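Local coordinates for protein cellulose hydrolase (Bacillus licheniformis, PDB 4YZT) that hydrolyses internal beta-1,4-glucosidic bonds of cellulose as a tri-modular family 5 endoglucanase, here holding cellotetraose in its cleft, at residues M249-K254 / L293-Y297; V334-I339 / K420-M426; D500-K504 / T516-E520; V477-W482 / R506-L511. The contacts are given in a common frame with arbitrary orientation. Numbering follows the deposited sequence.

Contact 1: residues M249-K254 / L293-Y297; sequences MEEDIK and LAHKY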
loop_
_atom_site.group_PDB
_atom_site.type_symbol
_atom_site.label_atom_id
_atom_site.label_comp_id
_atom_site.label_asym_id
_atom_site.label_seq_id
_atom_site.Cartn_x
_atom_site.Cartn_y
_atom_site.Cartn_z
ATOM N N MET A 249 3.973 5.213 15.434
ATOM C CA MET A 249 4.649 4.677 14.265
ATOM C C MET A 249 6.157 4.561 14.532
ATOM O O MET A 249 6.759 3.517 14.257
ATOM C CB MET A 249 4.380 5.545 13.037
ATOM C CG MET A 249 5.149 5.092 11.805
ATOM S SD MET A 249 4.806 6.150 10.383
ATOM C CE MET A 249 3.404 5.290 9.686
ATOM N N GLU A 250 6.764 5.600 15.099
ATOM C CA GLU A 250 8.204 5.551 15.369
ATOM C C GLU A 250 8.537 4.501 16.437
ATOM O O GLU A 250 9.483 3.717 16.281
ATOM C CB GLU A 250 8.738 6.923 15.798
ATOM C CG GLU A 250 10.223 6.904 16.190
ATOM C CD GLU A 250 10.933 8.234 15.973
ATOM O OE1 GLU A 250 10.255 9.273 15.872
ATOM O OE2 GLU A 250 12.185 8.240 15.914
ATOM N N GLU A 251 7.757 4.486 17.515
ATOM C CA GLU A 251 7.990 3.532 18.599
ATOM C C GLU A 251 7.796 2.091 18.132
ATOM O O GLU A 251 8.386 1.176 18.688
ATOM C CB GLU A 251 7.084 3.832 19.797
ATOM C CG GLU A 251 7.508 5.062 20.624
ATOM C CD GLU A 251 9.039 5.230 20.770
ATOM O OE1 GLU A 251 9.700 4.370 21.401
ATOM O OE2 GLU A 251 9.581 6.241 20.263
ATOM N N ASP A 252 6.993 1.894 17.092
ATOM C CA ASP A 252 6.842 0.573 16.492
ATOM C C ASP A 252 8.158 0.037 15.925
ATOM O O ASP A 252 8.500 -1.120 16.151
ATOM C CB ASP A 252 5.786 0.590 15.379
ATOM C CG ASP A 252 4.379 0.328 15.902
ATOM O OD1 ASP A 252 4.234 -0.005 17.097
ATOM O OD2 ASP A 252 3.419 0.441 15.108
ATOM N N ILE A 253 8.897 0.869 15.202
ATOM C CA ILE A 253 10.027 0.359 14.425
ATOM C C ILE A 253 11.398 0.623 15.079
ATOM O O ILE A 253 12.365 -0.086 14.792
ATOM C CB ILE A 253 10.004 0.936 12.990
ATOM C CG1 ILE A 253 10.402 2.409 12.979
ATOM C CG2 ILE A 253 8.615 0.747 12.368
ATOM C CD1 ILE A 253 10.482 2.985 11.573
ATOM N N LYS A 254 11.481 1.613 15.968
ATOM C CA LYS A 254 12.732 1.871 16.706
ATOM C C LYS A 254 13.371 0.636 17.391
ATOM O O LYS A 254 14.594 0.478 17.351
ATOM C CB LYS A 254 12.504 2.976 17.751
ATOM C CG LYS A 254 13.756 3.382 18.537
ATOM C CD LYS A 254 13.434 4.499 19.520
ATOM C CE LYS A 254 14.654 4.934 20.308
ATOM N NZ LYS A 254 14.317 6.086 21.188
ATOM N N LEU A 293 11.006 7.689 8.445
ATOM C CA LEU A 293 11.393 6.932 9.632
ATOM C C LEU A 293 12.218 5.693 9.260
ATOM O O LEU A 293 13.227 5.400 9.909
ATOM C CB LEU A 293 10.166 6.531 10.449
ATOM C CG LEU A 293 9.504 7.652 11.249
ATOM C CD1 LEU A 293 8.127 7.200 11.794
ATOM C CD2 LEU A 293 10.430 8.082 12.388
ATOM N N ALA A 294 11.801 4.977 8.219
ATOM C CA ALA A 294 12.586 3.848 7.718
ATOM C C ALA A 294 14.000 4.313 7.329
ATOM O O ALA A 294 15.002 3.696 7.693
ATOM C CB ALA A 294 11.890 3.195 6.535
ATOM N N HIS A 295 14.082 5.420 6.599
ATOM C CA HIS A 295 15.384 5.944 6.209
ATOM C C HIS A 295 16.226 6.306 7.435
ATOM O O HIS A 295 17.406 5.951 7.508
ATOM C CB HIS A 295 15.215 7.158 5.281
ATOM C CG HIS A 295 16.426 7.445 4.442
ATOM N ND1 HIS A 295 17.441 8.281 4.861
ATOM C CD2 HIS A 295 16.793 6.996 3.218
ATOM C CE1 HIS A 295 18.381 8.329 3.934
ATOM N NE2 HIS A 295 18.008 7.566 2.921
ATOM N N LYS A 296 15.623 7.008 8.393
ATOM C CA LYS A 296 16.307 7.391 9.632
ATOM C C LYS A 296 16.919 6.186 10.337
ATOM O O LYS A 296 18.024 6.266 10.893
ATOM C CB LYS A 296 15.323 8.091 10.573
ATOM C CG LYS A 296 15.858 8.430 11.968
ATOM C CD LYS A 296 14.728 9.038 12.813
ATOM C CE LYS A 296 15.199 9.539 14.153
ATOM N NZ LYS A 296 14.054 10.035 14.979
ATOM N N TYR A 297 16.194 5.072 10.332
ATOM C CA TYR A 297 16.664 3.903 11.067
ATOM C C TYR A 297 17.335 2.884 10.144
ATOM O O TYR A 297 17.512 1.728 10.515
ATOM C CB TYR A 297 15.511 3.276 11.861
ATOM C CG TYR A 297 15.109 4.141 13.048
ATOM C CD1 TYR A 297 15.975 4.330 14.114
ATOM C CD2 TYR A 297 13.869 4.776 13.094
ATOM C CE1 TYR A 297 15.629 5.127 15.196
ATOM C CE2 TYR A 297 13.515 5.577 14.178
ATOM C CZ TYR A 297 14.403 5.735 15.225
ATOM O OH TYR A 297 14.075 6.531 16.300
#

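Contact 2: residues V334-I339 / K420-M426; sequences VPNAII and KGASQVM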
loop_
_atom_site.group_PDB
_atom_site.type_symbol
_atom_site.label_atom_id
_atom_site.label_comp_id
_atom_site.label_asym_id
_atom_site.label_seq_id
_atom_site.Cartn_x
_atom_site.Cartn_y
_atom_site.Cartn_z
ATOM N N VAL A 334 15.283 12.697 1.708
ATOM C CA VAL A 334 14.906 14.094 1.485
ATOM C C VAL A 334 13.489 14.340 2.003
ATOM O O VAL A 334 12.535 13.752 1.515
ATOM C CB VAL A 334 14.994 14.459 -0.009
ATOM C CG1 VAL A 334 14.641 15.926 -0.238
ATOM C CG2 VAL A 334 16.393 14.144 -0.546
ATOM N N PRO A 335 13.353 15.177 3.032
ATOM C CA PRO A 335 12.022 15.486 3.564
ATOM C C PRO A 335 11.138 16.256 2.576
ATOM O O PRO A 335 11.627 17.079 1.792
ATOM C CB PRO A 335 12.328 16.344 4.789
ATOM C CG PRO A 335 13.715 15.915 5.198
ATOM C CD PRO A 335 14.429 15.676 3.903
ATOM N N ASN A 336 9.840 15.975 2.638
ATOM C CA ASN A 336 8.847 16.615 1.786
ATOM C C ASN A 336 7.915 17.504 2.591
ATOM O O ASN A 336 7.430 17.103 3.658
ATOM C CB ASN A 336 8.014 15.561 1.049
ATOM C CG ASN A 336 8.867 14.573 0.292
ATOM O OD1 ASN A 336 9.369 14.873 -0.794
ATOM N ND2 ASN A 336 9.031 13.376 0.856
ATOM N N ALA A 337 7.650 18.698 2.073
ATOM C CA ALA A 337 6.658 19.573 2.675
ATOM C C ALA A 337 5.255 18.990 2.436
ATOM O O ALA A 337 4.988 18.386 1.391
ATOM C CB ALA A 337 6.780 20.983 2.108
ATOM N N ILE A 338 4.369 19.156 3.414
ATOM C CA ILE A 338 3.007 18.651 3.307
ATOM C C ILE A 338 2.013 19.798 3.538
ATOM O O ILE A 338 2.076 20.482 4.571
ATOM C CB ILE A 338 2.741 17.510 4.327
ATOM C CG1 ILE A 338 3.798 16.402 4.208
ATOM C CG2 ILE A 338 1.346 16.944 4.131
ATOM C CD1 ILE A 338 3.733 15.599 2.903
ATOM N N ILE A 339 1.128 20.036 2.565
ATOM C CA ILE A 339 0.096 21.066 2.700
ATOM C C ILE A 339 -1.223 20.520 3.263
ATOM O O ILE A 339 -1.548 19.339 3.088
ATOM C CB ILE A 339 -0.211 21.762 1.343
ATOM C CG1 ILE A 339 -0.881 20.789 0.369
ATOM C CG2 ILE A 339 1.055 22.375 0.752
ATOM C CD1 ILE A 339 -1.377 21.449 -0.915
ATOM N N LYS A 420 13.603 21.933 -2.276
ATOM C CA LYS A 420 13.895 20.499 -2.269
ATOM C C LYS A 420 12.656 19.686 -1.869
ATOM O O LYS A 420 11.724 20.211 -1.253
ATOM C CB LYS A 420 15.059 20.193 -1.329
ATOM C CG LYS A 420 16.374 20.799 -1.800
ATOM C CD LYS A 420 17.468 20.655 -0.759
ATOM C CE LYS A 420 18.719 21.430 -1.176
ATOM N NZ LYS A 420 19.783 21.385 -0.128
ATOM N N GLY A 421 12.650 18.412 -2.246
ATOM C CA GLY A 421 11.527 17.534 -1.972
ATOM C C GLY A 421 10.408 17.707 -2.985
ATOM O O GLY A 421 10.442 18.607 -3.829
ATOM N N ALA A 422 9.400 16.845 -2.877
ATOM C CA ALA A 422 8.303 16.803 -3.838
ATOM C C ALA A 422 7.443 18.074 -3.830
ATOM O O ALA A 422 7.305 18.741 -2.807
ATOM C CB ALA A 422 7.439 15.581 -3.562
ATOM N N SER A 423 6.867 18.409 -4.981
ATOM C CA SER A 423 5.858 19.457 -5.023
ATOM C C SER A 423 4.550 18.946 -4.425
ATOM O O SER A 423 4.269 17.753 -4.451
ATOM C CB SER A 423 5.614 19.935 -6.454
ATOM O OG SER A 423 6.746 20.620 -6.964
ATOM N N GLN A 424 3.762 19.862 -3.887
ATOM C CA GLN A 424 2.430 19.539 -3.393
ATOM C C GLN A 424 1.405 20.105 -4.373
ATOM O O GLN A 424 1.571 21.219 -4.880
ATOM C CB GLN A 424 2.231 20.114 -1.995
ATOM C CG GLN A 424 3.058 19.429 -0.918
ATOM C CD GLN A 424 2.397 18.163 -0.422
ATOM O OE1 GLN A 424 1.439 18.206 0.351
ATOM N NE2 GLN A 424 2.880 17.029 -0.891
ATOM N N VAL A 425 0.361 19.333 -4.650
ATOM C CA VAL A 425 -0.703 19.760 -5.562
ATOM C C VAL A 425 -2.067 19.839 -4.865
ATOM O O VAL A 425 -2.564 18.837 -4.357
ATOM C CB VAL A 425 -0.831 18.803 -6.751
ATOM C CG1 VAL A 425 -1.986 19.232 -7.658
ATOM C CG2 VAL A 425 0.488 18.706 -7.513
ATOM N N MET A 426 -2.674 21.021 -4.849
ATOM C CA MET A 426 -3.984 21.201 -4.227
ATOM C C MET A 426 -5.097 21.282 -5.273
ATOM O O MET A 426 -5.073 22.157 -6.139
ATOM C CB MET A 426 -3.986 22.468 -3.363
ATOM C CG MET A 426 -5.247 22.677 -2.536
ATOM S SD MET A 426 -5.193 24.210 -1.584
ATOM C CE MET A 426 -5.514 25.406 -2.860
HETATM O O HOH W 1 8.948 19.245 -0.457
HETATM O O HOH W 2 5.829 17.269 -0.933
#

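Contact 3: residues D500-K504 / T516-E520; sequences DLYLK and TFTFE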
loop_
_atom_site.group_PDB
_atom_site.type_symbol
_atom_site.label_atom_id
_atom_site.label_comp_id
_atom_site.label_asym_id
_atom_site.label_seq_id
_atom_site.Cartn_x
_atom_site.Cartn_y
_atom_site.Cartn_z
ATOM N N ASP A 500 -21.290 6.101 -9.081
ATOM C CA ASP A 500 -22.363 5.422 -8.363
ATOM C C ASP A 500 -21.854 4.745 -7.079
ATOM O O ASP A 500 -20.676 4.402 -6.955
ATOM C CB ASP A 500 -23.030 4.383 -9.274
ATOM C CG ASP A 500 -23.584 4.995 -10.553
ATOM O OD1 ASP A 500 -24.227 6.064 -10.488
ATOM O OD2 ASP A 500 -23.371 4.407 -11.630
ATOM N N LEU A 501 -22.755 4.571 -6.123
ATOM C CA LEU A 501 -22.434 3.947 -4.854
ATOM C C LEU A 501 -22.885 2.491 -4.847
ATOM O O LEU A 501 -23.920 2.156 -5.432
ATOM C CB LEU A 501 -23.106 4.714 -3.713
ATOM C CG LEU A 501 -22.801 6.214 -3.663
ATOM C CD1 LEU A 501 -23.743 6.937 -2.715
ATOM C CD2 LEU A 501 -21.342 6.454 -3.255
ATOM N N TYR A 502 -22.127 1.634 -4.163
ATOM C CA TYR A 502 -22.418 0.202 -4.145
ATOM C C TYR A 502 -22.299 -0.372 -2.742
ATOM O O TYR A 502 -21.355 -0.056 -2.018
ATOM C CB TYR A 502 -21.462 -0.556 -5.072
ATOM C CG TYR A 502 -21.674 -0.312 -6.559
ATOM C CD1 TYR A 502 -22.437 -1.187 -7.319
ATOM C CD2 TYR A 502 -21.083 0.777 -7.199
ATOM C CE1 TYR A 502 -22.627 -0.976 -8.683
ATOM C CE2 TYR A 502 -21.270 1.003 -8.550
ATOM C CZ TYR A 502 -22.038 0.119 -9.288
ATOM O OH TYR A 502 -22.235 0.328 -10.633
ATOM N N LEU A 503 -23.265 -1.208 -2.366
ATOM C CA LEU A 503 -23.129 -2.091 -1.217
ATOM C C LEU A 503 -22.854 -3.508 -1.694
ATOM O O LEU A 503 -23.578 -4.046 -2.546
ATOM C CB LEU A 503 -24.389 -2.087 -0.352
ATOM C CG LEU A 503 -24.663 -0.826 0.457
ATOM C CD1 LEU A 503 -26.018 -0.947 1.113
ATOM C CD2 LEU A 503 -23.566 -0.646 1.511
ATOM N N LYS A 504 -21.823 -4.116 -1.133
ATOM C CA LYS A 504 -21.432 -5.453 -1.540
ATOM C C LYS A 504 -22.467 -6.497 -1.124
ATOM O O LYS A 504 -23.148 -6.353 -0.108
ATOM C CB LYS A 504 -20.054 -5.801 -0.962
ATOM C CG LYS A 504 -18.924 -4.982 -1.568
ATOM C CD LYS A 504 -18.413 -5.575 -2.870
ATOM C CE LYS A 504 -17.615 -6.826 -2.607
ATOM N NZ LYS A 504 -16.618 -7.090 -3.674
ATOM N N THR A 516 -30.779 1.239 7.664
ATOM C CA THR A 516 -30.430 2.536 7.114
ATOM C C THR A 516 -28.918 2.612 6.942
ATOM O O THR A 516 -28.172 2.359 7.891
ATOM C CB THR A 516 -30.919 3.688 8.026
ATOM O OG1 THR A 516 -32.350 3.651 8.123
ATOM C CG2 THR A 516 -30.484 5.042 7.473
ATOM N N PHE A 517 -28.477 2.935 5.729
ATOM C CA PHE A 517 -27.059 3.110 5.437
ATOM C C PHE A 517 -26.738 4.574 5.214
ATOM O O PHE A 517 -27.465 5.274 4.509
ATOM C CB PHE A 517 -26.648 2.292 4.215
ATOM C CG PHE A 517 -26.730 0.817 4.440
ATOM C CD1 PHE A 517 -25.619 0.111 4.859
ATOM C CD2 PHE A 517 -27.929 0.141 4.253
ATOM C CE1 PHE A 517 -25.708 -1.264 5.098
ATOM C CE2 PHE A 517 -28.023 -1.218 4.471
ATOM C CZ PHE A 517 -26.911 -1.921 4.900
ATOM N N THR A 518 -25.665 5.035 5.840
ATOM C CA THR A 518 -25.227 6.412 5.672
ATOM C C THR A 518 -23.913 6.440 4.909
ATOM O O THR A 518 -22.873 5.997 5.421
ATOM C CB THR A 518 -25.064 7.132 7.027
ATOM O OG1 THR A 518 -26.302 7.102 7.760
ATOM C CG2 THR A 518 -24.638 8.583 6.814
ATOM N N PHE A 519 -23.969 6.948 3.680
ATOM C CA PHE A 519 -22.780 7.096 2.852
ATOM C C PHE A 519 -22.140 8.446 3.156
ATOM O O PHE A 519 -22.613 9.475 2.681
ATOM C CB PHE A 519 -23.127 6.967 1.361
ATOM C CG PHE A 519 -23.523 5.576 0.957
ATOM C CD1 PHE A 519 -24.813 5.123 1.173
ATOM C CD2 PHE A 519 -22.597 4.716 0.384
ATOM C CE1 PHE A 519 -25.182 3.830 0.824
ATOM C CE2 PHE A 519 -22.952 3.431 0.027
ATOM C CZ PHE A 519 -24.257 2.984 0.249
ATOM N N GLU A 520 -21.079 8.438 3.968
ATOM C CA GLU A 520 -20.423 9.677 4.370
ATOM C C GLU A 520 -19.420 10.073 3.297
ATOM O O GLU A 520 -18.627 9.255 2.822
ATOM C CB GLU A 520 -19.747 9.529 5.740
ATOM C CG GLU A 520 -20.700 9.174 6.864
ATOM C CD GLU A 520 -20.030 9.054 8.233
ATOM O OE1 GLU A 520 -18.797 9.252 8.351
ATOM O OE2 GLU A 520 -20.753 8.758 9.206
#

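Contact 4: residues V477-W482 / R506-L511; sequences VLEEVW and RVLKYL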
loop_
_atom_site.group_PDB
_atom_site.type_symbol
_atom_site.label_atom_id
_atom_site.label_comp_id
_atom_site.label_asym_id
_atom_site.label_seq_id
_atom_site.Cartn_x
_atom_site.Cartn_y
_atom_site.Cartn_z
ATOM N N VAL A 477 -25.588 -3.269 11.435
ATOM C CA VAL A 477 -26.033 -4.251 10.454
ATOM C C VAL A 477 -25.074 -5.454 10.467
ATOM O O VAL A 477 -25.500 -6.608 10.363
ATOM C CB VAL A 477 -26.115 -3.622 9.042
ATOM C CG1 VAL A 477 -26.108 -4.687 7.962
ATOM C CG2 VAL A 477 -27.346 -2.743 8.922
ATOM N N LEU A 478 -23.780 -5.186 10.627
ATOM C CA LEU A 478 -22.792 -6.266 10.714
ATOM C C LEU A 478 -22.428 -6.636 12.150
ATOM O O LEU A 478 -21.294 -7.059 12.412
ATOM C CB LEU A 478 -21.518 -5.887 9.966
ATOM C CG LEU A 478 -21.586 -5.654 8.453
ATOM C CD1 LEU A 478 -20.179 -5.617 7.876
ATOM C CD2 LEU A 478 -22.424 -6.695 7.748
ATOM N N GLU A 479 -23.393 -6.507 13.063
ATOM C CA GLU A 479 -23.162 -6.760 14.490
ATOM C C GLU A 479 -22.574 -8.159 14.749
ATOM O O GLU A 479 -21.779 -8.344 15.672
ATOM C CB GLU A 479 -24.471 -6.583 15.289
ATOM C CG GLU A 479 -24.281 -6.718 16.810
ATOM C CD GLU A 479 -25.588 -6.824 17.597
ATOM O OE1 GLU A 479 -26.666 -6.505 17.041
ATOM O OE2 GLU A 479 -25.532 -7.239 18.780
ATOM N N GLU A 480 -22.953 -9.137 13.928
ATOM C CA GLU A 480 -22.478 -10.508 14.105
ATOM C C GLU A 480 -21.001 -10.642 13.733
ATOM O O GLU A 480 -20.345 -11.613 14.113
ATOM C CB GLU A 480 -23.326 -11.474 13.276
ATOM C CG GLU A 480 -24.674 -11.813 13.925
ATOM N N VAL A 481 -20.486 -9.663 12.992
ATOM C CA VAL A 481 -19.070 -9.648 12.603
ATOM C C VAL A 481 -18.277 -8.666 13.476
ATOM O O VAL A 481 -17.303 -9.039 14.115
ATOM C CB VAL A 481 -18.895 -9.260 11.115
ATOM C CG1 VAL A 481 -17.436 -9.282 10.724
ATOM C CG2 VAL A 481 -19.695 -10.203 10.224
ATOM N N TRP A 482 -18.715 -7.408 13.477
ATOM C CA TRP A 482 -18.123 -6.352 14.297
ATOM C C TRP A 482 -19.152 -5.782 15.276
ATOM O O TRP A 482 -19.991 -4.976 14.891
ATOM C CB TRP A 482 -17.588 -5.211 13.423
ATOM C CG TRP A 482 -16.909 -5.627 12.138
ATOM C CD1 TRP A 482 -17.294 -5.295 10.866
ATOM C CD2 TRP A 482 -15.730 -6.433 12.003
ATOM N NE1 TRP A 482 -16.428 -5.842 9.950
ATOM C CE2 TRP A 482 -15.462 -6.548 10.618
ATOM C CE3 TRP A 482 -14.875 -7.065 12.913
ATOM C CZ2 TRP A 482 -14.375 -7.275 10.119
ATOM C CZ3 TRP A 482 -13.791 -7.790 12.416
ATOM C CH2 TRP A 482 -13.552 -7.886 11.031
ATOM N N ARG A 506 -22.072 -9.239 0.228
ATOM C CA ARG A 506 -21.745 -9.602 1.605
ATOM C C ARG A 506 -22.626 -8.893 2.636
ATOM O O ARG A 506 -23.146 -9.526 3.560
ATOM C CB ARG A 506 -20.274 -9.280 1.881
ATOM C CG ARG A 506 -19.881 -9.249 3.348
ATOM C CD ARG A 506 -18.396 -8.916 3.484
ATOM N NE ARG A 506 -18.038 -8.553 4.856
ATOM C CZ ARG A 506 -17.808 -9.426 5.831
ATOM N NH1 ARG A 506 -17.491 -8.989 7.041
ATOM N NH2 ARG A 506 -17.890 -10.732 5.602
ATOM N N VAL A 507 -22.786 -7.580 2.475
ATOM C CA VAL A 507 -23.569 -6.793 3.418
ATOM C C VAL A 507 -25.051 -7.144 3.318
ATOM O O VAL A 507 -25.742 -7.278 4.333
ATOM C CB VAL A 507 -23.387 -5.278 3.177
ATOM C CG1 VAL A 507 -24.427 -4.469 3.948
ATOM C CG2 VAL A 507 -21.969 -4.854 3.538
ATOM N N LEU A 508 -25.526 -7.288 2.088
ATOM C CA LEU A 508 -26.929 -7.585 1.836
ATOM C C LEU A 508 -27.342 -8.885 2.531
ATOM O O LEU A 508 -28.453 -8.998 3.067
ATOM C CB LEU A 508 -27.188 -7.678 0.331
ATOM C CG LEU A 508 -26.788 -6.456 -0.495
ATOM C CD1 LEU A 508 -27.207 -6.638 -1.940
ATOM C CD2 LEU A 508 -27.347 -5.141 0.092
ATOM N N LYS A 509 -26.430 -9.853 2.525
ATOM C CA LYS A 509 -26.701 -11.171 3.102
ATOM C C LYS A 509 -26.818 -11.133 4.633
ATOM O O LYS A 509 -27.382 -12.047 5.233
ATOM C CB LYS A 509 -25.612 -12.164 2.674
ATOM C CG LYS A 509 -25.762 -12.667 1.241
ATOM C CD LYS A 509 -24.544 -13.486 0.814
ATOM N N TYR A 510 -26.297 -10.085 5.264
ATOM C CA TYR A 510 -26.417 -9.966 6.715
ATOM C C TYR A 510 -27.716 -9.283 7.142
ATOM O O TYR A 510 -28.073 -9.317 8.325
ATOM C CB TYR A 510 -25.218 -9.207 7.304
ATOM C CG TYR A 510 -24.007 -10.089 7.518
ATOM C CD1 TYR A 510 -23.959 -10.977 8.587
ATOM C CD2 TYR A 510 -22.914 -10.040 6.657
ATOM C CE1 TYR A 510 -22.866 -11.801 8.789
ATOM C CE2 TYR A 510 -21.807 -10.860 6.858
ATOM C CZ TYR A 510 -21.797 -11.741 7.924
ATOM O OH TYR A 510 -20.715 -12.567 8.150
ATOM N N LEU A 511 -28.426 -8.673 6.196
ATOM C CA LEU A 511 -29.651 -7.932 6.511
ATOM C C LEU A 511 -30.784 -8.840 7.017
ATOM O O LEU A 511 -31.100 -9.864 6.403
ATOM C CB LEU A 511 -30.119 -7.148 5.278
ATOM C CG LEU A 511 -29.179 -6.031 4.804
ATOM C CD1 LEU A 511 -29.582 -5.530 3.436
ATOM C CD2 LEU A 511 -29.182 -4.895 5.807
HETATM O O HOH W 3 -28.256 -7.229 10.085
HETATM O O HOH W 4 -16.838 -6.230 7.096
#

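Contact 1: residues M249-K254 / L293-Y297
Leu293 projects toward residues 249-254 and overlaps three side chains there: its CD1 lies 3.6 Å from Met249 CG, its CD2 3.6 Å from Glu250 CD, and its CB 3.7 Å from Ile253 CD1. Ile253 CD1 also reaches Tyr297 CD2 at 4.1 Å, one helical turn further on, while Lys254 CA lies over one face of the Tyr297 ring. Polar chemistry gathers at Glu250 OE2, which accepts a hydrogen bond from Tyr297 OH at 2.6 Å and forms a salt bridge with Lys296 NZ at 2.8 Å. Tyr297 is the first residue after the helix to leave helical phi/psi; through its hydroxyl bond to Glu250 the end of helix 280-296 is joined to helix 243-261, both on the outside of the TIM barrel. On the barrel side, Met249 and Ile253 touch Tyr224 and Tyr222 of strand 218-224. The interface is thus graded: apolar where it faces the barrel strands, with a single carboxylate oxygen serving both a charged and a neutral donor at its more open margin.

Contact 2: residues V334-I339 / K420-M426
This is a side-by-side pairing of two chain segments entering neighbouring parallel strands, 338-347 and 424-431, in the mixed sheet of the X2 module. Their end-to-end directions differ by 25°, and side chains and water provide the polar links between them. Asn336 OD1 accepts a hydrogen bond from Ala422 N at 2.9 Å and 175°, while Asn336 ND2 turns to Asp288 of helix 280-296 in the catalytic barrel. Further along, Gln424 OE1 accepts from Ile339 N at 2.9 Å and 168°, standing in for a backbone carbonyl. Between these bonds, one water joins Ala337 N (2.9 Å) to Lys420 O (3.0 Å) and Ala422 O (2.9 Å); a second donates to Ala337 O (2.7 Å) and Ala422 O (2.8 Å). Gly421, at phi 82°, comes closest to Asn336, with 4.7 Å between their CA atoms; a CB there would clash with Pro335 O. Beyond Gln424, Ile339 CD1 packs on Met426 CB at 3.7 Å. Flanked by antiparallel strands 355-360 and 409-418, this parallel pairing of first and last strands is characteristic of an immunoglobulin-like beta-sandwich, consistent with the E-set clan of the X2 family.

Contact 3: residues D500-K504 / T516-E520
Leu501, the first residue of strand 500-503 to meet residues 516-520, places CD1 over one face of the Phe519 ring, 4.2 Å from the centroid and 26° off the normal, a CH-pi contact. Tyr502 points its CA-to-CB bond away, and its ring stacks on Tyr495 instead; its carbonyl O comes to 4.3 Å from Phe519 CE2, at the ring edge. Leu503 turns inward again and touches both phenylalanines. Its CD1 sits almost centrally over Phe517, 3.7 Å from the centroid and 5° off the normal, while its CG lies 3.8 Å from Phe519 CZ, near that ring's plane. The inward-outward alternation is that of a strand with one face to the core, and the strand axes, 10.0 Å apart at 135° between N-to-C directions, fit two sheets packed face to face rather than paired neighbours. Leu488, Val530 and Val532 extend the same core. Apart from Tyr502 O, the closest contacts are carbon to carbon, so here the two sheets meet through leucine methyls seated on phenylalanine faces.

Contact 4: residues V477-W482 / R506-L511
Tyr510, with 77 Å² covered, lies against the 477-482 loop along the length of its side chain. Leu478 CD2 approaches Tyr510 CD2 at 3.6 Å, and Val481 CG2 comes within 3.5 Å of Tyr510 CZ and 3.3 Å of Tyr510 OH; both methyls meet the ring obliquely. At the backbone, a water donates to Val477 O at 2.8 Å and to Tyr510 O at 2.7 Å, joining the loop backbone to that of Tyr510.

Val477, with 65 Å² covered, points its CA-to-CB bond toward residues 506-511: its CG1 is 3.8 Å from Leu511 CD2 and 4.4 Å from Val507 CG1. Leu478, with 62 Å², brings the end of its side chain against both Tyr510 and Arg506, where its CD1 is 4.4 Å from Arg506 NH1. The loop turns back on itself here, Leu478 O accepting from Val481 N and from Trp482 N, each at 2.8 Å. This brings Trp482 near the guanidinium, and a second water accepts from Trp482 NE1 at 2.9 Å and from Arg506 NH1 at 2.8 Å, while Arg506 NE forms a salt bridge with Asp493.

Helix 505-510 connects strand 500-503 to strand 515-522, and Val477, Val507 and Leu511 all rest on Phe517 of the latter. Leu511 continues to Val532 and Ile534 of strand 527-535, whereas Trp482 meets Trp235 of the catalytic domain edge-to-face.

Overall arrangement
The four contacts follow the three modules of the chain. Contacts 1 and 2 lie with centres about 20 Å apart and nearest atoms about 6 Å apart; helix 280-296 serves both, carrying Leu293 of contact 1 and Asp288, the partner of Asn336 in contact 2. Contacts 3 and 4 share the C-terminal module, centres about 14 Å apart, and touch directly: Phe517 CE1 is 3.6 Å from Val507 CG1, and Phe517 CZ is 3.9 Å from Leu511 CD2. Their segments alternate along the chain. Contacts 2 and 4 are furthest apart, about 41 Å between centres. The Trp482 side chain of contact 4 is about 14 Å from a bound glucose unit; no contact includes a glycan-pocket residue.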